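Local coordinates for toxin protein (Yersinia entomophaga, PDB 6AQK), which is the C-terminal toxin domain of an RHS protein and probably acts as an ADP-ribosyltransferase, transferring ADP-ribose from NAD+ to a host target, at residues M162-V174 against E184-T196. Residues are numbered along the deposited sequence; the frame is centred on the assembly and turned at random.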
loop_
_atom_site.group_PDB
_atom_site.type_symbol
_atom_site.label_atom_id
_atom_site.label_comp_id
_atom_site.label_asym_id
_atom_site.label_seq_id
_atom_site.Cartn_x
_atom_site.Cartn_y
_atom_site.Cartn_z
ATOM N N MET A 162 -9.931 -5.856 -0.792
ATOM C CA MET A 162 -8.797 -6.686 -1.124
ATOM C C MET A 162 -8.299 -6.310 -2.518
ATOM O O MET A 162 -9.076 -6.210 -3.464
ATOM C CB MET A 162 -9.103 -8.181 -1.106
ATOM C CG MET A 162 -7.866 -9.050 -1.264
ATOM S SD MET A 162 -8.180 -10.844 -1.544
ATOM C CE MET A 162 -8.478 -10.751 -3.279
ATOM N N TRP A 163 -7.001 -6.135 -2.656
ATOM C CA TRP A 163 -6.392 -6.031 -3.951
ATOM C C TRP A 163 -5.901 -7.394 -4.429
ATOM O O TRP A 163 -5.362 -8.173 -3.671
ATOM C CB TRP A 163 -5.163 -5.132 -3.888
ATOM C CG TRP A 163 -5.271 -3.782 -3.260
ATOM C CD1 TRP A 163 -5.426 -3.488 -1.939
ATOM C CD2 TRP A 163 -5.114 -2.478 -3.939
ATOM N NE1 TRP A 163 -5.392 -2.123 -1.734
ATOM C CE2 TRP A 163 -5.194 -1.481 -2.931
ATOM C CE3 TRP A 163 -4.937 -2.075 -5.264
ATOM C CZ2 TRP A 163 -5.056 -0.130 -3.213
ATOM C CZ3 TRP A 163 -4.780 -0.733 -5.534
ATOM C CH2 TRP A 163 -4.882 0.228 -4.510
ATOM N N HIS A 164 -6.056 -7.641 -5.719
ATOM C CA HIS A 164 -5.527 -8.833 -6.345
ATOM C C HIS A 164 -4.604 -8.346 -7.424
ATOM O O HIS A 164 -5.047 -7.805 -8.443
ATOM C CB HIS A 164 -6.653 -9.670 -6.941
ATOM C CG HIS A 164 -6.176 -10.917 -7.596
ATOM N ND1 HIS A 164 -7.001 -11.717 -8.341
ATOM C CD2 HIS A 164 -4.948 -11.489 -7.630
ATOM C CE1 HIS A 164 -6.313 -12.755 -8.785
ATOM N NE2 HIS A 164 -5.065 -12.643 -8.360
ATOM N N PHE A 165 -3.317 -8.537 -7.162
ATOM C CA PHE A 165 -2.227 -8.080 -8.017
ATOM C C PHE A 165 -1.746 -9.176 -8.936
ATOM O O PHE A 165 -1.436 -10.280 -8.509
ATOM C CB PHE A 165 -1.093 -7.618 -7.167
ATOM C CG PHE A 165 -1.407 -6.333 -6.427
ATOM C CD1 PHE A 165 -1.718 -5.164 -7.114
ATOM C CD2 PHE A 165 -1.371 -6.298 -5.055
ATOM C CE1 PHE A 165 -2.056 -4.003 -6.438
ATOM C CE2 PHE A 165 -1.728 -5.167 -4.395
ATOM C CZ PHE A 165 -2.017 -4.030 -5.053
ATOM N N ASP A 166 -1.755 -8.840 -10.211
ATOM C CA ASP A 166 -1.056 -9.610 -11.255
ATOM C C ASP A 166 0.341 -9.014 -11.443
ATOM O O ASP A 166 0.482 -7.857 -11.831
ATOM C CB ASP A 166 -1.907 -9.530 -12.537
ATOM C CG ASP A 166 -1.272 -10.204 -13.725
ATOM O OD1 ASP A 166 -0.334 -11.002 -13.543
ATOM O OD2 ASP A 166 -1.745 -9.943 -14.862
ATOM N N LEU A 167 1.358 -9.819 -11.173
ATOM C CA LEU A 167 2.742 -9.322 -11.254
ATOM C C LEU A 167 3.285 -9.507 -12.671
ATOM O O LEU A 167 3.470 -10.589 -13.072
ATOM C CB LEU A 167 3.596 -10.020 -10.235
ATOM C CG LEU A 167 3.610 -9.385 -8.856
ATOM C CD1 LEU A 167 2.280 -8.908 -8.335
ATOM C CD2 LEU A 167 4.326 -10.291 -7.865
ATOM N N GLU A 168 3.581 -8.432 -13.387
ATOM C CA GLU A 168 4.109 -8.578 -14.784
ATOM C C GLU A 168 5.618 -8.857 -14.646
ATOM O O GLU A 168 6.248 -8.351 -13.713
ATOM C CB GLU A 168 3.935 -7.314 -15.575
ATOM C CG GLU A 168 2.483 -7.018 -15.966
ATOM C CD GLU A 168 2.363 -5.823 -16.926
ATOM O OE1 GLU A 168 3.354 -5.074 -17.202
ATOM O OE2 GLU A 168 1.234 -5.620 -17.408
ATOM N N PRO A 169 6.215 -9.614 -15.593
ATOM C CA PRO A 169 7.678 -9.802 -15.569
ATOM C C PRO A 169 8.430 -8.466 -15.458
ATOM O O PRO A 169 8.087 -7.523 -16.128
ATOM C CB PRO A 169 7.934 -10.502 -16.937
ATOM C CG PRO A 169 6.692 -11.310 -17.125
ATOM C CD PRO A 169 5.585 -10.331 -16.736
ATOM N N GLY A 170 9.429 -8.389 -14.607
ATOM C CA GLY A 170 10.167 -7.118 -14.409
ATOM C C GLY A 170 9.526 -6.212 -13.348
ATOM O O GLY A 170 9.965 -5.084 -13.146
ATOM N N HIS A 171 8.472 -6.712 -12.682
ATOM C CA HIS A 171 7.824 -5.922 -11.575
ATOM C C HIS A 171 8.794 -5.674 -10.463
ATOM O O HIS A 171 9.857 -6.313 -10.372
ATOM C CB HIS A 171 6.631 -6.658 -11.022
ATOM C CG HIS A 171 6.983 -7.930 -10.369
ATOM N ND1 HIS A 171 7.485 -7.994 -9.078
ATOM C CD2 HIS A 171 7.033 -9.189 -10.862
ATOM C CE1 HIS A 171 7.800 -9.248 -8.812
ATOM N NE2 HIS A 171 7.525 -9.998 -9.882
ATOM N N ALA A 172 8.428 -4.774 -9.566
ATOM C CA ALA A 172 9.321 -4.279 -8.522
ATOM C C ALA A 172 9.087 -4.909 -7.141
ATOM O O ALA A 172 9.630 -4.448 -6.173
ATOM C CB ALA A 172 9.169 -2.744 -8.437
ATOM N N GLY A 173 8.338 -6.003 -7.054
ATOM C CA GLY A 173 8.017 -6.616 -5.766
ATOM C C GLY A 173 9.213 -7.399 -5.251
ATOM O O GLY A 173 9.813 -8.190 -5.977
ATOM N N VAL A 174 9.520 -7.229 -3.973
ATOM C CA VAL A 174 10.596 -7.945 -3.391
ATOM C C VAL A 174 10.200 -8.769 -2.184
ATOM O O VAL A 174 9.311 -8.387 -1.371
ATOM C CB VAL A 174 11.664 -6.956 -2.987
ATOM C CG1 VAL A 174 12.172 -6.191 -4.186
ATOM C CG2 VAL A 174 11.235 -5.992 -1.901
ATOM N N GLU A 184 5.470 -12.093 2.848
ATOM C CA GLU A 184 5.164 -10.694 2.472
ATOM C C GLU A 184 6.033 -10.334 1.272
ATOM O O GLU A 184 7.253 -10.625 1.282
ATOM C CB GLU A 184 5.388 -9.788 3.653
ATOM C CG GLU A 184 5.145 -8.318 3.374
ATOM C CD GLU A 184 4.902 -7.521 4.678
ATOM O OE1 GLU A 184 5.767 -6.728 5.115
ATOM O OE2 GLU A 184 3.842 -7.688 5.259
ATOM N N VAL A 185 5.415 -9.720 0.243
ATOM C CA VAL A 185 6.119 -9.163 -0.896
ATOM C C VAL A 185 5.889 -7.659 -0.888
ATOM O O VAL A 185 4.758 -7.229 -0.907
ATOM C CB VAL A 185 5.563 -9.770 -2.214
ATOM C CG1 VAL A 185 6.146 -9.074 -3.420
ATOM C CG2 VAL A 185 5.749 -11.284 -2.255
ATOM N N THR A 186 6.948 -6.879 -0.918
ATOM C CA THR A 186 6.832 -5.440 -0.858
ATOM C C THR A 186 7.160 -4.692 -2.129
ATOM O O THR A 186 8.074 -5.105 -2.925
ATOM C CB THR A 186 7.796 -4.972 0.268
ATOM O OG1 THR A 186 7.606 -5.818 1.412
ATOM C CG2 THR A 186 7.564 -3.483 0.677
ATOM N N PHE A 187 6.489 -3.552 -2.317
ATOM C CA PHE A 187 6.644 -2.750 -3.520
ATOM C C PHE A 187 7.108 -1.410 -3.108
ATOM O O PHE A 187 6.826 -0.977 -1.993
ATOM C CB PHE A 187 5.368 -2.683 -4.314
ATOM C CG PHE A 187 5.000 -3.996 -4.928
ATOM C CD1 PHE A 187 4.417 -4.998 -4.160
ATOM C CD2 PHE A 187 5.382 -4.282 -6.221
ATOM C CE1 PHE A 187 4.078 -6.208 -4.728
ATOM C CE2 PHE A 187 5.035 -5.486 -6.809
ATOM C CZ PHE A 187 4.413 -6.462 -6.051
ATOM N N PRO A 188 7.888 -0.746 -3.966
ATOM C CA PRO A 188 8.457 0.501 -3.554
ATOM C C PRO A 188 7.554 1.716 -3.640
ATOM O O PRO A 188 6.533 1.726 -4.339
ATOM C CB PRO A 188 9.673 0.630 -4.511
ATOM C CG PRO A 188 9.126 0.051 -5.757
ATOM C CD PRO A 188 8.360 -1.131 -5.293
ATOM N N LEU A 189 7.921 2.754 -2.904
ATOM C CA LEU A 189 7.251 4.054 -3.068
ATOM C C LEU A 189 7.237 4.467 -4.565
ATOM O O LEU A 189 8.257 4.314 -5.270
ATOM C CB LEU A 189 7.973 5.105 -2.246
ATOM C CG LEU A 189 7.265 6.491 -2.164
ATOM C CD1 LEU A 189 5.830 6.366 -1.631
ATOM C CD2 LEU A 189 8.080 7.423 -1.288
ATOM N N TYR A 190 6.107 4.936 -5.065
ATOM C CA TYR A 190 5.910 5.287 -6.500
ATOM C C TYR A 190 5.873 4.112 -7.451
ATOM O O TYR A 190 5.836 4.304 -8.660
ATOM C CB TYR A 190 6.849 6.387 -7.031
ATOM C CG TYR A 190 7.116 7.507 -6.039
ATOM C CD1 TYR A 190 6.083 8.215 -5.446
ATOM C CD2 TYR A 190 8.427 7.917 -5.764
ATOM C CE1 TYR A 190 6.314 9.244 -4.538
ATOM C CE2 TYR A 190 8.671 8.955 -4.835
ATOM C CZ TYR A 190 7.630 9.629 -4.254
ATOM O OH TYR A 190 7.857 10.666 -3.372
ATOM N N ASN A 191 5.754 2.891 -6.928
ATOM C CA ASN A 191 5.555 1.725 -7.761
ATOM C C ASN A 191 4.412 1.986 -8.735
ATOM O O ASN A 191 3.355 2.490 -8.339
ATOM C CB ASN A 191 5.230 0.536 -6.865
ATOM C CG ASN A 191 4.978 -0.726 -7.633
ATOM O OD1 ASN A 191 5.860 -1.163 -8.344
ATOM N ND2 ASN A 191 3.775 -1.313 -7.483
ATOM N N ARG A 192 4.630 1.612 -9.990
ATOM C CA ARG A 192 3.630 1.768 -11.024
ATOM C C ARG A 192 2.707 0.592 -11.077
ATOM O O ARG A 192 3.150 -0.547 -11.164
ATOM C CB ARG A 192 4.314 1.963 -12.410
ATOM C CG ARG A 192 4.993 3.333 -12.510
ATOM C CD ARG A 192 5.685 3.662 -13.832
ATOM N NE ARG A 192 5.982 2.468 -14.606
ATOM C CZ ARG A 192 5.407 2.097 -15.761
ATOM N NH1 ARG A 192 5.803 0.975 -16.336
ATOM N NH2 ARG A 192 4.469 2.829 -16.375
ATOM N N MET A 193 1.425 0.889 -11.090
ATOM C CA MET A 193 0.391 -0.133 -11.245
ATOM C C MET A 193 -0.705 0.355 -12.207
ATOM O O MET A 193 -0.931 1.552 -12.381
ATOM C CB MET A 193 -0.194 -0.532 -9.910
ATOM C CG MET A 193 -0.989 0.510 -9.173
ATOM S SD MET A 193 -1.779 -0.106 -7.628
ATOM C CE MET A 193 -0.334 -0.578 -6.719
ATOM N N LYS A 194 -1.384 -0.601 -12.804
ATOM C CA LYS A 194 -2.486 -0.338 -13.714
ATOM C C LYS A 194 -3.728 -0.963 -13.115
ATOM O O LYS A 194 -3.713 -2.162 -12.937
ATOM C CB LYS A 194 -2.158 -0.941 -15.067
ATOM C CG LYS A 194 -3.228 -0.747 -16.122
ATOM C CD LYS A 194 -2.767 -1.591 -17.298
ATOM C CE LYS A 194 -3.804 -1.780 -18.390
ATOM N NZ LYS A 194 -3.780 -0.574 -19.260
ATOM N N ILE A 195 -4.693 -0.137 -12.725
ATOM C CA ILE A 195 -5.953 -0.621 -12.179
ATOM C C ILE A 195 -6.737 -1.124 -13.389
ATOM O O ILE A 195 -6.996 -0.344 -14.340
ATOM C CB ILE A 195 -6.770 0.454 -11.479
ATOM C CG1 ILE A 195 -5.917 1.224 -10.435
ATOM C CG2 ILE A 195 -8.034 -0.168 -10.829
ATOM C CD1 ILE A 195 -5.228 0.346 -9.426
ATOM N N THR A 196 -7.137 -2.392 -13.344
ATOM C CA THR A 196 -7.930 -2.923 -14.425
ATOM C C THR A 196 -9.383 -3.171 -14.125
ATOM O O THR A 196 -10.196 -3.233 -15.068
ATOM C CB THR A 196 -7.320 -4.197 -15.005
ATOM O OG1 THR A 196 -7.347 -5.219 -14.013
ATOM C CG2 THR A 196 -5.852 -3.929 -15.346
HETATM O O HOH W 1 5.881 -3.334 -9.935
#
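Gly173 CA lies over one face of the Phe187 ring, a CH-pi contact in the buried interior where two beta sheets of the probable ADP-ribosyltransferase fold meet: the mixed five-stranded sheet holding 161-167 and 192-200, and the small antiparallel sheet of 145-148 and 184-187. The CA sits 3.6 Å from the ring centroid, 21° off the normal. Leu167 CD1 approaches the same ring obliquely, 4.0 Å from Phe187 CZ, and Thr147 touches Phe187 from the neighbouring strand. Beside this ring the chain after 161-167 joins 184-187 through one antiparallel hydrogen-bonded pair: Val174 N donates to Thr186 O and Thr186 N returns a bond to Val174 O. Just before the bridge, His171 ND1 accepts a hydrogen bond from Gly173 N at 3.0 Å, 8° out of the imidazole plane. Within the large sheet, strand 220-226 runs between 161-167 and 192-200, so these two meet by side chains alone. With CG between its backbone N and carbonyl carbon (chi1 67°) and a bend at chi3, Met193 makes Met-aromatic contacts with two rings, SD lying 3.7 Å from Trp163 CZ3 and at the edge of Phe165. At the turn 188-191, a water donates to Asn191 OD1 (2.7 Å) and accepts from Ala172 N, while Ala172 CB packs 3.6 Å from Pro188 CD.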